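Putative NADP oxidoreductase BF3122 (Bacteroides fragilis, PDB 3D1L) is a putative oxidoreductase of unconfirmed substrate that probably binds NADP through an N-terminal Rossmann-type domain followed by a helical 6-phosphogluconate-dehydrogenase-like C-terminal region. Local coordinates at residues Ala102-Met107 against Ser173-Ala178; Met98-Gly103 against Asn108-His113; Ile137-Glu142 against Ala154-Leu159. All coordinates share one frame; numbering follows the deposited sequence.

Interaction 1. Residues Ala102-Met107 against Ser173-Ala178; sequences AGSIPM and SLHLAA. With MPR (2-mercapto-propion aldehyde), chain E.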
ATOM      1  N   ALA B 102      21.741   9.104   7.139  1.00 41.09           N
ATOM      2  CA  ALA B 102      21.567   8.545   5.800  1.00 40.78           C
ATOM      3  C   ALA B 102      21.940   7.075   5.757  1.00 41.89           C
ATOM      4  O   ALA B 102      22.952   6.669   6.318  1.00 41.67           O
ATOM      5  CB  ALA B 102      22.351   9.306   4.799  1.00 40.01           C
ATOM      6  N   GLY B 103      21.114   6.286   5.064  1.00 42.84           N
ATOM      7  CA  GLY B 103      21.379   4.867   4.842  1.00 43.50           C
ATOM      8  C   GLY B 103      22.590   4.592   3.956  1.00 44.54           C
ATOM      9  O   GLY B 103      23.302   3.599   4.147  1.00 44.33           O
ATOM     10  N   SER B 104      22.829   5.461   2.980  1.00 44.19           N
ATOM     11  CA  SER B 104      23.789   5.124   1.944  1.00 44.00           C
ATOM     12  C   SER B 104      24.951   6.117   1.910  1.00 44.60           C
ATOM     13  O   SER B 104      25.621   6.248   0.898  1.00 45.14           O
ATOM     14  CB  SER B 104      23.100   4.996   0.583  1.00 43.98           C
ATOM     15  OG  SER B 104      22.346   3.788   0.477  1.00 42.41           O
ATOM     16  N   ILE B 105      25.178   6.817   3.015  1.00 44.50           N
ATOM     17  CA  ILE B 105      26.368   7.654   3.160  1.00 44.98           C
ATOM     18  C   ILE B 105      27.280   6.991   4.188  1.00 45.12           C
ATOM     19  O   ILE B 105      26.834   6.678   5.291  1.00 45.38           O
ATOM     20  CB  ILE B 105      26.020   9.081   3.618  1.00 44.58           C
ATOM     21  CG1 ILE B 105      25.221   9.830   2.555  1.00 45.19           C
ATOM     22  CG2 ILE B 105      27.275   9.887   3.951  1.00 44.85           C
ATOM     23  CD1 ILE B 105      24.780  11.241   3.064  1.00 45.71           C
ATOM     24  N   PRO B 106      28.562   6.783   3.843  1.00 46.08           N
ATOM     25  CA  PRO B 106      29.466   6.132   4.799  1.00 46.35           C
ATOM     26  C   PRO B 106      29.700   7.001   6.021  1.00 47.12           C
ATOM     27  O   PRO B 106      29.610   8.232   5.925  1.00 47.65           O
ATOM     28  CB  PRO B 106      30.767   5.966   4.010  1.00 46.19           C
ATOM     29  CG  PRO B 106      30.673   6.889   2.880  1.00 46.26           C
ATOM     30  CD  PRO B 106      29.239   7.143   2.581  1.00 45.85           C
HETATM   31  N   MSE B 107      29.992   6.382   7.164  1.00 47.79           N
HETATM   32  CA  MSE B 107      30.343   7.143   8.368  1.00 48.61           C
HETATM   33  C   MSE B 107      31.584   8.003   8.169  1.00 49.12           C
HETATM   34  O   MSE B 107      31.710   9.053   8.798  1.00 49.62           O
HETATM   35  CB  MSE B 107      30.581   6.212   9.549  1.00 48.82           C
HETATM   36  CG  MSE B 107      30.831   6.928  10.856  1.00 48.62           C
HETATM   37 SE   MSE B 107      31.096   5.700  12.337  0.70 49.29          SE
HETATM   38  CE  MSE B 107      32.825   4.976  11.882  1.00 48.28           C
ATOM     39  N   SER B 173      23.503  -2.091   2.249  1.00 39.20           N
ATOM     40  CA  SER B 173      22.766  -3.294   1.883  1.00 38.67           C
ATOM     41  C   SER B 173      21.299  -3.239   2.321  1.00 38.24           C
ATOM     42  O   SER B 173      20.400  -3.556   1.548  1.00 39.00           O
ATOM     43  CB  SER B 173      23.444  -4.504   2.514  1.00 38.26           C
ATOM     44  OG  SER B 173      24.624  -4.841   1.790  1.00 39.88           O
ATOM     45  N   LEU B 174      21.067  -2.849   3.569  1.00 38.09           N
ATOM     46  CA  LEU B 174      19.721  -2.762   4.108  1.00 38.36           C
ATOM     47  C   LEU B 174      18.949  -1.681   3.362  1.00 37.99           C
ATOM     48  O   LEU B 174      17.798  -1.876   2.997  1.00 38.73           O
ATOM     49  CB  LEU B 174      19.771  -2.447   5.598  1.00 37.50           C
ATOM     50  CG  LEU B 174      20.277  -3.585   6.482  1.00 38.24           C
ATOM     51  CD1 LEU B 174      20.706  -3.015   7.839  1.00 36.19           C
ATOM     52  CD2 LEU B 174      19.204  -4.672   6.664  1.00 33.32           C
ATOM     53  N   HIS B 175      19.594  -0.544   3.135  1.00 37.18           N
ATOM     54  CA  HIS B 175      18.952   0.556   2.443  1.00 36.69           C
ATOM     55  C   HIS B 175      18.562   0.178   1.022  1.00 36.34           C
ATOM     56  O   HIS B 175      17.483   0.539   0.556  1.00 36.97           O
ATOM     57  CB  HIS B 175      19.824   1.836   2.479  1.00 36.50           C
ATOM     58  CG  HIS B 175      19.141   3.046   1.904  1.00 35.97           C
ATOM     59  ND1 HIS B 175      19.828   4.096   1.333  1.00 34.95           N
ATOM     60  CD2 HIS B 175      17.828   3.355   1.784  1.00 36.67           C
ATOM     61  CE1 HIS B 175      18.974   5.004   0.903  1.00 34.59           C
ATOM     62  NE2 HIS B 175      17.750   4.582   1.163  1.00 36.73           N
ATOM     63  N   LEU B 176      19.414  -0.565   0.328  1.00 35.55           N
ATOM     64  CA  LEU B 176      19.057  -1.002  -1.025  1.00 34.54           C
ATOM     65  C   LEU B 176      17.802  -1.860  -1.012  1.00 34.82           C
ATOM     66  O   LEU B 176      16.877  -1.645  -1.802  1.00 35.18           O
ATOM     67  CB  LEU B 176      20.215  -1.742  -1.714  1.00 34.84           C
ATOM     68  CG  LEU B 176      19.905  -2.462  -3.043  1.00 34.57           C
ATOM     69  CD1 LEU B 176      19.652  -1.494  -4.209  1.00 34.46           C
ATOM     70  CD2 LEU B 176      21.017  -3.428  -3.407  1.00 33.65           C
ATOM     71  N   ALA B 177      17.766  -2.831  -0.105  1.00 34.33           N
ATOM     72  CA  ALA B 177      16.579  -3.668   0.067  1.00 33.48           C
ATOM     73  C   ALA B 177      15.335  -2.846   0.464  1.00 32.32           C
ATOM     74  O   ALA B 177      14.221  -3.141   0.045  1.00 32.42           O
ATOM     75  CB  ALA B 177      16.876  -4.774   1.094  1.00 33.08           C
ATOM     76  N   ALA B 178      15.537  -1.807   1.266  1.00 32.31           N
ATOM     77  CA  ALA B 178      14.445  -0.923   1.728  1.00 31.15           C
ATOM     78  C   ALA B 178      13.914  -0.092   0.585  1.00 30.67           C
ATOM     79  O   ALA B 178      12.773   0.339   0.618  1.00 29.78           O
ATOM     80  CB  ALA B 178      14.942   0.013   2.866  1.00 30.18           C
TER
HETATM   81  C1  MPR E 301      14.617   4.397   1.986  1.00 55.04           C
HETATM   82  O   MPR E 301      14.649   5.047   0.903  1.00 53.43           O
HETATM   83  C2  MPR E 301      13.554   3.442   2.438  1.00 54.75           C
HETATM   84  C3  MPR E 301      13.458   3.165   3.931  1.00 54.72           C
HETATM   85  S3  MPR E 301      11.770   2.691   4.422  1.00 56.71           S

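Interaction 2. Residues Met98-Gly103 against Asn108-His113; sequences MVHTAG and NVWEGH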
HETATM    1  N   MSE B  98      28.840  14.427  16.172  1.00 41.41           N
HETATM    2  CA  MSE B  98      28.127  14.686  14.889  1.00 41.20           C
HETATM    3  C   MSE B  98      27.746  13.385  14.239  1.00 40.33           C
HETATM    4  O   MSE B  98      28.606  12.541  13.940  1.00 39.52           O
HETATM    5  CB  MSE B  98      28.891  15.505  13.832  1.00 41.63           C
HETATM    6  CG  MSE B  98      30.171  16.147  14.224  1.00 46.59           C
HETATM    7 SE   MSE B  98      30.036  17.360  15.704  0.50 54.54          SE
HETATM    8  CE  MSE B  98      28.668  18.485  14.942  1.00 42.54           C
ATOM      9  N   VAL B  99      26.452  13.231  14.018  1.00 39.48           N
ATOM     10  CA  VAL B  99      25.929  12.064  13.327  1.00 38.49           C
ATOM     11  C   VAL B  99      25.104  12.475  12.118  1.00 39.02           C
ATOM     12  O   VAL B  99      24.534  13.568  12.068  1.00 38.29           O
ATOM     13  CB  VAL B  99      25.103  11.134  14.281  1.00 38.97           C
ATOM     14  CG1 VAL B  99      25.930  10.758  15.508  1.00 37.37           C
ATOM     15  CG2 VAL B  99      23.766  11.771  14.691  1.00 36.79           C
ATOM     16  N   HIS B 100      25.068  11.604  11.118  1.00 39.58           N
ATOM     17  CA  HIS B 100      24.097  11.772  10.053  1.00 39.83           C
ATOM     18  C   HIS B 100      23.121  10.614  10.071  1.00 39.75           C
ATOM     19  O   HIS B 100      23.322   9.643  10.792  1.00 39.35           O
ATOM     20  CB  HIS B 100      24.760  11.973   8.705  1.00 39.04           C
ATOM     21  CG  HIS B 100      25.485  10.780   8.198  1.00 40.59           C
ATOM     22  ND1 HIS B 100      24.831   9.675   7.686  1.00 41.27           N
ATOM     23  CD2 HIS B 100      26.810  10.517   8.093  1.00 42.20           C
ATOM     24  CE1 HIS B 100      25.724   8.789   7.278  1.00 39.75           C
ATOM     25  NE2 HIS B 100      26.930   9.272   7.518  1.00 42.68           N
ATOM     26  N   THR B 101      22.053  10.744   9.301  1.00 40.21           N
ATOM     27  CA  THR B 101      20.946   9.801   9.338  1.00 40.90           C
ATOM     28  C   THR B 101      20.742   9.069   8.010  1.00 40.93           C
ATOM     29  O   THR B 101      19.658   8.514   7.754  1.00 42.21           O
ATOM     30  CB  THR B 101      19.664  10.536   9.678  1.00 40.35           C
ATOM     31  OG1 THR B 101      19.510  11.631   8.776  1.00 39.48           O
ATOM     32  CG2 THR B 101      19.734  11.100  11.089  1.00 41.17           C
ATOM     33  N   ALA B 102      21.741   9.104   7.139  1.00 41.09           N
ATOM     34  CA  ALA B 102      21.567   8.545   5.800  1.00 40.78           C
ATOM     35  C   ALA B 102      21.940   7.075   5.757  1.00 41.89           C
ATOM     36  O   ALA B 102      22.952   6.669   6.318  1.00 41.67           O
ATOM     37  CB  ALA B 102      22.351   9.306   4.799  1.00 40.01           C
ATOM     38  N   GLY B 103      21.114   6.286   5.064  1.00 42.84           N
ATOM     39  CA  GLY B 103      21.379   4.867   4.842  1.00 43.50           C
ATOM     40  C   GLY B 103      22.590   4.592   3.956  1.00 44.54           C
ATOM     41  O   GLY B 103      23.302   3.599   4.147  1.00 44.33           O
ATOM     42  N   ASN B 108      32.478   7.564   7.282  1.00 49.51           N
ATOM     43  CA  ASN B 108      33.793   8.209   7.100  1.00 50.45           C
ATOM     44  C   ASN B 108      33.743   9.639   6.567  1.00 50.46           C
ATOM     45  O   ASN B 108      34.759  10.320   6.570  1.00 51.36           O
ATOM     46  CB  ASN B 108      34.759   7.343   6.256  1.00 50.34           C
ATOM     47  CG  ASN B 108      34.292   7.162   4.799  1.00 51.94           C
ATOM     48  OD1 ASN B 108      33.533   7.973   4.263  1.00 54.12           O
ATOM     49  ND2 ASN B 108      34.752   6.090   4.161  1.00 52.45           N
ATOM     50  N   VAL B 109      32.575  10.101   6.124  1.00 50.32           N
ATOM     51  CA  VAL B 109      32.438  11.515   5.779  1.00 49.62           C
ATOM     52  C   VAL B 109      33.017  12.400   6.874  1.00 49.27           C
ATOM     53  O   VAL B 109      33.754  13.341   6.593  1.00 49.30           O
ATOM     54  CB  VAL B 109      30.978  11.934   5.450  1.00 49.73           C
ATOM     55  CG1 VAL B 109      30.552  11.239   4.260  1.00 49.91           C
ATOM     56  CG2 VAL B 109      29.993  11.634   6.602  1.00 49.70           C
ATOM     57  N   TRP B 110      32.708  12.072   8.125  1.00 48.94           N
ATOM     58  CA  TRP B 110      33.137  12.873   9.263  1.00 48.75           C
ATOM     59  C   TRP B 110      34.609  12.795   9.637  1.00 48.90           C
ATOM     60  O   TRP B 110      35.089  13.659  10.368  1.00 48.37           O
ATOM     61  CB  TRP B 110      32.351  12.459  10.492  1.00 48.29           C
ATOM     62  CG  TRP B 110      30.883  12.635  10.375  1.00 48.56           C
ATOM     63  CD1 TRP B 110      29.931  11.650  10.324  1.00 48.11           C
ATOM     64  CD2 TRP B 110      30.183  13.877  10.325  1.00 48.06           C
ATOM     65  NE1 TRP B 110      28.678  12.210  10.244  1.00 46.42           N
ATOM     66  CE2 TRP B 110      28.803  13.575  10.246  1.00 47.33           C
ATOM     67  CE3 TRP B 110      30.586  15.221  10.348  1.00 46.91           C
ATOM     68  CZ2 TRP B 110      27.823  14.568  10.182  1.00 46.51           C
ATOM     69  CZ3 TRP B 110      29.601  16.208  10.275  1.00 48.02           C
ATOM     70  CH2 TRP B 110      28.238  15.871  10.194  1.00 47.64           C
ATOM     71  N   GLU B 111      35.302  11.739   9.207  1.00 49.59           N
ATOM     72  CA  GLU B 111      36.627  11.463   9.748  1.00 50.52           C
ATOM     73  C   GLU B 111      37.658  12.502   9.313  1.00 49.94           C
ATOM     74  O   GLU B 111      37.720  12.887   8.140  1.00 49.99           O
ATOM     75  CB  GLU B 111      37.075  10.023   9.467  1.00 50.90           C
ATOM     76  CG  GLU B 111      37.912   9.783   8.214  1.00 52.68           C
ATOM     77  CD  GLU B 111      38.577   8.414   8.231  1.00 52.75           C
ATOM     78  OE1 GLU B 111      39.451   8.205   9.095  1.00 55.86           O
ATOM     79  OE2 GLU B 111      38.235   7.547   7.386  1.00 55.45           O
ATOM     80  N   GLY B 112      38.443  12.975  10.279  1.00 49.40           N
ATOM     81  CA  GLY B 112      39.363  14.079  10.033  1.00 48.52           C
ATOM     82  C   GLY B 112      38.715  15.432  10.290  1.00 48.12           C
ATOM     83  O   GLY B 112      39.416  16.423  10.508  1.00 48.12           O
ATOM     84  N   HIS B 113      37.378  15.482  10.277  1.00 47.32           N
ATOM     85  CA  HIS B 113      36.648  16.740  10.506  1.00 46.51           C
ATOM     86  C   HIS B 113      36.279  16.985  11.964  1.00 45.57           C
ATOM     87  O   HIS B 113      36.330  18.126  12.430  1.00 46.01           O
ATOM     88  CB  HIS B 113      35.411  16.820   9.604  1.00 46.84           C
ATOM     89  CG  HIS B 113      35.740  16.868   8.144  1.00 47.76           C
ATOM     90  ND1 HIS B 113      35.417  15.852   7.271  1.00 49.70           N
ATOM     91  CD2 HIS B 113      36.381  17.805   7.407  1.00 47.97           C
ATOM     92  CE1 HIS B 113      35.846  16.156   6.058  1.00 49.18           C
ATOM     93  NE2 HIS B 113      36.430  17.342   6.113  1.00 48.83           N
TER

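Interaction 3. Residues Ile137-Glu142 against Ala154-Leu159; sequences IPFFIE and AIASTL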
ATOM      1  N   ILE B 137      10.780   0.518  15.043  1.00 42.45           N
ATOM      2  CA  ILE B 137      11.679   0.965  13.983  1.00 42.02           C
ATOM      3  C   ILE B 137      13.112   0.421  14.149  1.00 41.58           C
ATOM      4  O   ILE B 137      13.777   0.677  15.160  1.00 41.50           O
ATOM      5  CB  ILE B 137      11.661   2.532  13.799  1.00 42.06           C
ATOM      6  CG1 ILE B 137      10.224   3.000  13.476  1.00 41.51           C
ATOM      7  CG2 ILE B 137      12.597   2.942  12.673  1.00 40.90           C
ATOM      8  CD1 ILE B 137      10.042   4.520  13.316  1.00 41.84           C
ATOM      9  N   PRO B 138      13.583  -0.361  13.165  1.00 41.56           N
ATOM     10  CA  PRO B 138      15.007  -0.728  13.182  1.00 41.37           C
ATOM     11  C   PRO B 138      15.908   0.527  13.178  1.00 40.93           C
ATOM     12  O   PRO B 138      15.820   1.361  12.263  1.00 40.48           O
ATOM     13  CB  PRO B 138      15.190  -1.521  11.884  1.00 41.70           C
ATOM     14  CG  PRO B 138      13.809  -1.940  11.468  1.00 42.14           C
ATOM     15  CD  PRO B 138      12.858  -0.930  12.011  1.00 41.12           C
ATOM     16  N   PHE B 139      16.742   0.658  14.205  1.00 40.62           N
ATOM     17  CA  PHE B 139      17.621   1.809  14.358  1.00 41.48           C
ATOM     18  C   PHE B 139      19.068   1.299  14.270  1.00 41.93           C
ATOM     19  O   PHE B 139      19.511   0.601  15.165  1.00 42.11           O
ATOM     20  CB  PHE B 139      17.403   2.377  15.754  1.00 41.45           C
ATOM     21  CG  PHE B 139      17.186   3.838  15.813  1.00 42.52           C
ATOM     22  CD1 PHE B 139      18.191   4.729  15.477  1.00 42.23           C
ATOM     23  CD2 PHE B 139      15.984   4.332  16.287  1.00 43.39           C
ATOM     24  CE1 PHE B 139      17.978   6.086  15.586  1.00 45.31           C
ATOM     25  CE2 PHE B 139      15.765   5.685  16.411  1.00 42.38           C
ATOM     26  CZ  PHE B 139      16.743   6.566  16.068  1.00 43.35           C
ATOM     27  N   PHE B 140      19.804   1.657  13.220  1.00 41.84           N
ATOM     28  CA  PHE B 140      21.192   1.217  13.048  1.00 41.43           C
ATOM     29  C   PHE B 140      22.204   2.270  13.435  1.00 42.11           C
ATOM     30  O   PHE B 140      22.068   3.452  13.051  1.00 42.15           O
ATOM     31  CB  PHE B 140      21.418   0.747  11.625  1.00 40.54           C
ATOM     32  CG  PHE B 140      20.406  -0.258  11.193  1.00 41.34           C
ATOM     33  CD1 PHE B 140      20.596  -1.611  11.466  1.00 40.03           C
ATOM     34  CD2 PHE B 140      19.227   0.149  10.569  1.00 39.77           C
ATOM     35  CE1 PHE B 140      19.657  -2.541  11.096  1.00 40.45           C
ATOM     36  CE2 PHE B 140      18.287  -0.774  10.211  1.00 39.44           C
ATOM     37  CZ  PHE B 140      18.501  -2.122  10.469  1.00 40.69           C
ATOM     38  N   ILE B 141      23.203   1.831  14.214  1.00 42.42           N
ATOM     39  CA  ILE B 141      24.157   2.724  14.884  1.00 42.78           C
ATOM     40  C   ILE B 141      25.565   2.336  14.506  1.00 42.75           C
ATOM     41  O   ILE B 141      25.929   1.153  14.519  1.00 42.49           O
ATOM     42  CB  ILE B 141      24.045   2.650  16.439  1.00 43.32           C
ATOM     43  CG1 ILE B 141      22.651   3.065  16.956  1.00 44.13           C
ATOM     44  CG2 ILE B 141      25.190   3.460  17.155  1.00 43.52           C
ATOM     45  CD1 ILE B 141      22.051   4.249  16.354  1.00 44.73           C
ATOM     46  N   GLU B 142      26.339   3.351  14.153  1.00 42.62           N
ATOM     47  CA  GLU B 142      27.781   3.244  13.962  1.00 42.73           C
ATOM     48  C   GLU B 142      28.358   4.501  14.631  1.00 42.50           C
ATOM     49  O   GLU B 142      27.692   5.544  14.648  1.00 42.13           O
ATOM     50  CB  GLU B 142      28.087   3.235  12.458  1.00 42.54           C
ATOM     51  CG  GLU B 142      29.272   2.383  12.038  1.00 42.46           C
ATOM     52  CD  GLU B 142      29.606   2.570  10.568  1.00 42.94           C
ATOM     53  OE1 GLU B 142      28.816   3.242   9.871  1.00 46.15           O
ATOM     54  OE2 GLU B 142      30.646   2.047  10.103  1.00 43.30           O
ATOM     55  N   ALA B 154      22.104   4.142  23.556  1.00 42.76           N
ATOM     56  CA  ALA B 154      21.337   4.436  24.737  1.00 43.09           C
ATOM     57  C   ALA B 154      20.235   5.425  24.393  1.00 43.28           C
ATOM     58  O   ALA B 154      19.092   5.257  24.839  1.00 43.70           O
ATOM     59  CB  ALA B 154      22.240   4.970  25.847  1.00 42.67           C
ATOM     60  N   ILE B 155      20.563   6.435  23.584  1.00 43.11           N
ATOM     61  CA  ILE B 155      19.555   7.381  23.095  1.00 42.12           C
ATOM     62  C   ILE B 155      18.532   6.637  22.252  1.00 41.94           C
ATOM     63  O   ILE B 155      17.338   6.759  22.510  1.00 41.48           O
ATOM     64  CB  ILE B 155      20.155   8.538  22.263  1.00 42.43           C
ATOM     65  CG1 ILE B 155      21.038   9.424  23.149  1.00 43.84           C
ATOM     66  CG2 ILE B 155      19.035   9.372  21.615  1.00 41.66           C
ATOM     67  CD1 ILE B 155      21.801  10.500  22.368  1.00 42.18           C
ATOM     68  N   ALA B 156      18.998   5.878  21.254  1.00 41.03           N
ATOM     69  CA  ALA B 156      18.085   5.144  20.351  1.00 41.40           C
ATOM     70  C   ALA B 156      17.187   4.122  21.081  1.00 41.00           C
ATOM     71  O   ALA B 156      16.025   3.963  20.715  1.00 40.62           O
ATOM     72  CB  ALA B 156      18.834   4.493  19.177  1.00 40.63           C
ATOM     73  N   SER B 157      17.713   3.478  22.128  1.00 41.04           N
ATOM     74  CA  SER B 157      16.940   2.507  22.941  1.00 41.86           C
ATOM     75  C   SER B 157      15.773   3.100  23.737  1.00 41.77           C
ATOM     76  O   SER B 157      14.855   2.370  24.108  1.00 41.91           O
ATOM     77  CB  SER B 157      17.857   1.735  23.894  1.00 42.16           C
ATOM     78  OG  SER B 157      18.801   0.976  23.148  1.00 44.01           O
ATOM     79  N   THR B 158      15.807   4.407  24.016  1.00 41.64           N
ATOM     80  CA  THR B 158      14.676   5.058  24.675  1.00 41.69           C
ATOM     81  C   THR B 158      13.516   5.154  23.671  1.00 41.64           C
ATOM     82  O   THR B 158      12.366   5.316  24.055  1.00 41.77           O
ATOM     83  CB  THR B 158      15.020   6.455  25.266  1.00 41.44           C
ATOM     84  OG1 THR B 158      15.281   7.384  24.215  1.00 41.92           O
ATOM     85  CG2 THR B 158      16.250   6.403  26.161  1.00 42.45           C
ATOM     86  N   LEU B 159      13.824   5.018  22.386  1.00 41.17           N
ATOM     87  CA  LEU B 159      12.813   5.224  21.341  1.00 41.24           C
ATOM     88  C   LEU B 159      12.307   3.926  20.718  1.00 41.20           C
ATOM     89  O   LEU B 159      11.103   3.776  20.495  1.00 41.52           O
ATOM     90  CB  LEU B 159      13.339   6.147  20.235  1.00 40.28           C
ATOM     91  CG  LEU B 159      13.956   7.511  20.569  1.00 41.31           C
ATOM     92  CD1 LEU B 159      14.470   8.176  19.293  1.00 37.98           C
ATOM     93  CD2 LEU B 159      13.003   8.457  21.334  1.00 38.54           C
TER

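Interaction 1. Residues Ala102-Met107 against Ser173-Ala178
Ser104 and His175 carry this contact through one short hydrogen bond. Ser104 OG lies 2.7 Å from His175 ND1, at the edge of the imidazole and near its plane. Either atom could be the donor. CG of His175 is anti to its backbone N (chi1 -174°), which carries the ring from helix 168-198 to the loop 102-107. The same serine hydroxyl also bonds to His241 NE2 of the second subunit, and the ring of that His241 packs edge-to-face with His175. The hydroxyl therefore links two histidines across the subunit interface.

The other ring nitrogen faces the ligand. His175 NE2 gives a weak hydrogen bond to O of the bound 2-mercapto-propion aldehyde, 3.1 Å away, bent to 147° at the hydrogen. The ring thus has a polar partner at each nitrogen, the short bond at ND1 and the weak one at NE2, which would favour this orientation.

The remaining contacts are van der Waals. Gly103 C approaches the ring obliquely, 3.8 Å from His175 ND1. Loop and helix come close here, with Gly103 CA 5.5 Å from His175 CA. One helical turn on, Ala178 CB touches C3 of the ligand at 3.6 Å.

His175 and Ala178 line the ligand pocket together with Gln124, Thr125, Val179, Cys182 and Asn183. The site lies where the Rossmann-type domain meets the long helix 168-198, near the subunit interface.

Interaction 2. Residues Met98-Gly103 against Asn108-His113
Met98 and Trp110 have the nearest CA atoms of the two segments, 7.7 Å apart. Met98-His100 ends a parallel strand of the Rossmann-type sheet. Asn108-Trp110 belongs to a 3-10 turn in the loop that leads to strand 117-122. The turn lies over the strand's end, and the contact is made by side chains.

The indole of Trp110 is the main surface. Selenomethionine Met98 lays its CB over one face of the six-membered ring, 3.6 Å from the centroid and 10° off the normal, a CH-pi contact. The Met98 side chain crosses the indole at about a right angle, then bends so that its selenium leads away. Val109 CG2 sits over the opposite face of the indole, toward the rim. Phe81 of helix 78-89 meets Trp110 edge-to-face, while Leu85 and Val89 also pack on it.

His100 and Trp110 meet rim to rim, with planes at 25°. His100 CD2 is 3.3 Å from Trp110 NE1, which lies near the imidazole plane. Val109 CG2 approaches the imidazole obliquely, 3.7 Å from His100 CD2.

His100 sets CG between its backbone N and carbonyl carbon (chi1 68°). This turns the ring toward the returning loop, where His100 NE2 bonds to Pro106 O. Its other nitrogen, His100 ND1, accepts the backbone Ala102 N-H at 3.2 Å, with Ala102 N almost in the ring plane.

Interaction 3. Residues Ile137-Glu142 against Ala154-Leu159
The phenyl ring of Phe139 receives the methyl of Ala156 over the centre of one face. Ala156 CB stands 3.8 Å from the ring centroid and 13° off the normal. This is a CH-pi contact of strand against helix. The methyl is shared by the ring atoms rather than aimed at one: Ala156 CB is 3.8 Å from both Phe139 CG and Phe139 CD1. Leu159 CD1 comes at the same ring obliquely, 4.0 Å from Phe139 CE2.

Phe139 and Ala156 also have the nearest CA atoms of the two segments, 6.9 Å apart. The Ala156 methyl and the ring face meet directly between the two backbones. Phe139 has an unusual first torsion (chi1 -131°), which presents the face of the ring to the helix. Ile141, two residues along the strand, also points toward the helix. Its CD1 completes the apolar patch at 4.3 Å from Ala156 CB, a looser contact.

Leu159 comes three residues after Ala156. Its CG is anti to the carbonyl carbon (chi1 -52°), and its branch extends toward the phenyl ring. Just before it, Ile155 O accepts from both Thr158 N and Thr158 OG1, the hydroxyl at 2.7 Å and in the carbonyl plane.

Strand 139-143, helix 146-157 and strand 163-165 form a beta-alpha-beta unit, and this contact packs its helix on its first strand. Phe139 and Ile141 bond through their backbones to Tyr164 on the neighbouring parallel strand. Phe120 of strand 117-122, which runs antiparallel to strand 139-143, meets the Phe139 ring and touches Ile141. Helix 20-31 also packs here, with Leu25 against Phe139 and Leu25 and Leu29 against Leu159.

Interactions 1 and 2 start from the same stretch of chain and share Ala102 and Gly103; their centres are about 13 Å apart. His100 of interaction 2 also touches the loop of interaction 1. Interaction 3 comes after interaction 2 along the chain and is nested inside the loop closed by interaction 1. Its centre is about 16 Å from that of interaction 1, and the two meet where Leu174 touches Phe140 and Met107 touches Glu142. Interactions 2 and 3 lie about 17 Å apart between centres and do not touch, but both reach the eight-stranded sheet. Interaction 1 connects that sheet's loops to helix 168-198, and so to the ligand pocket and second subunit.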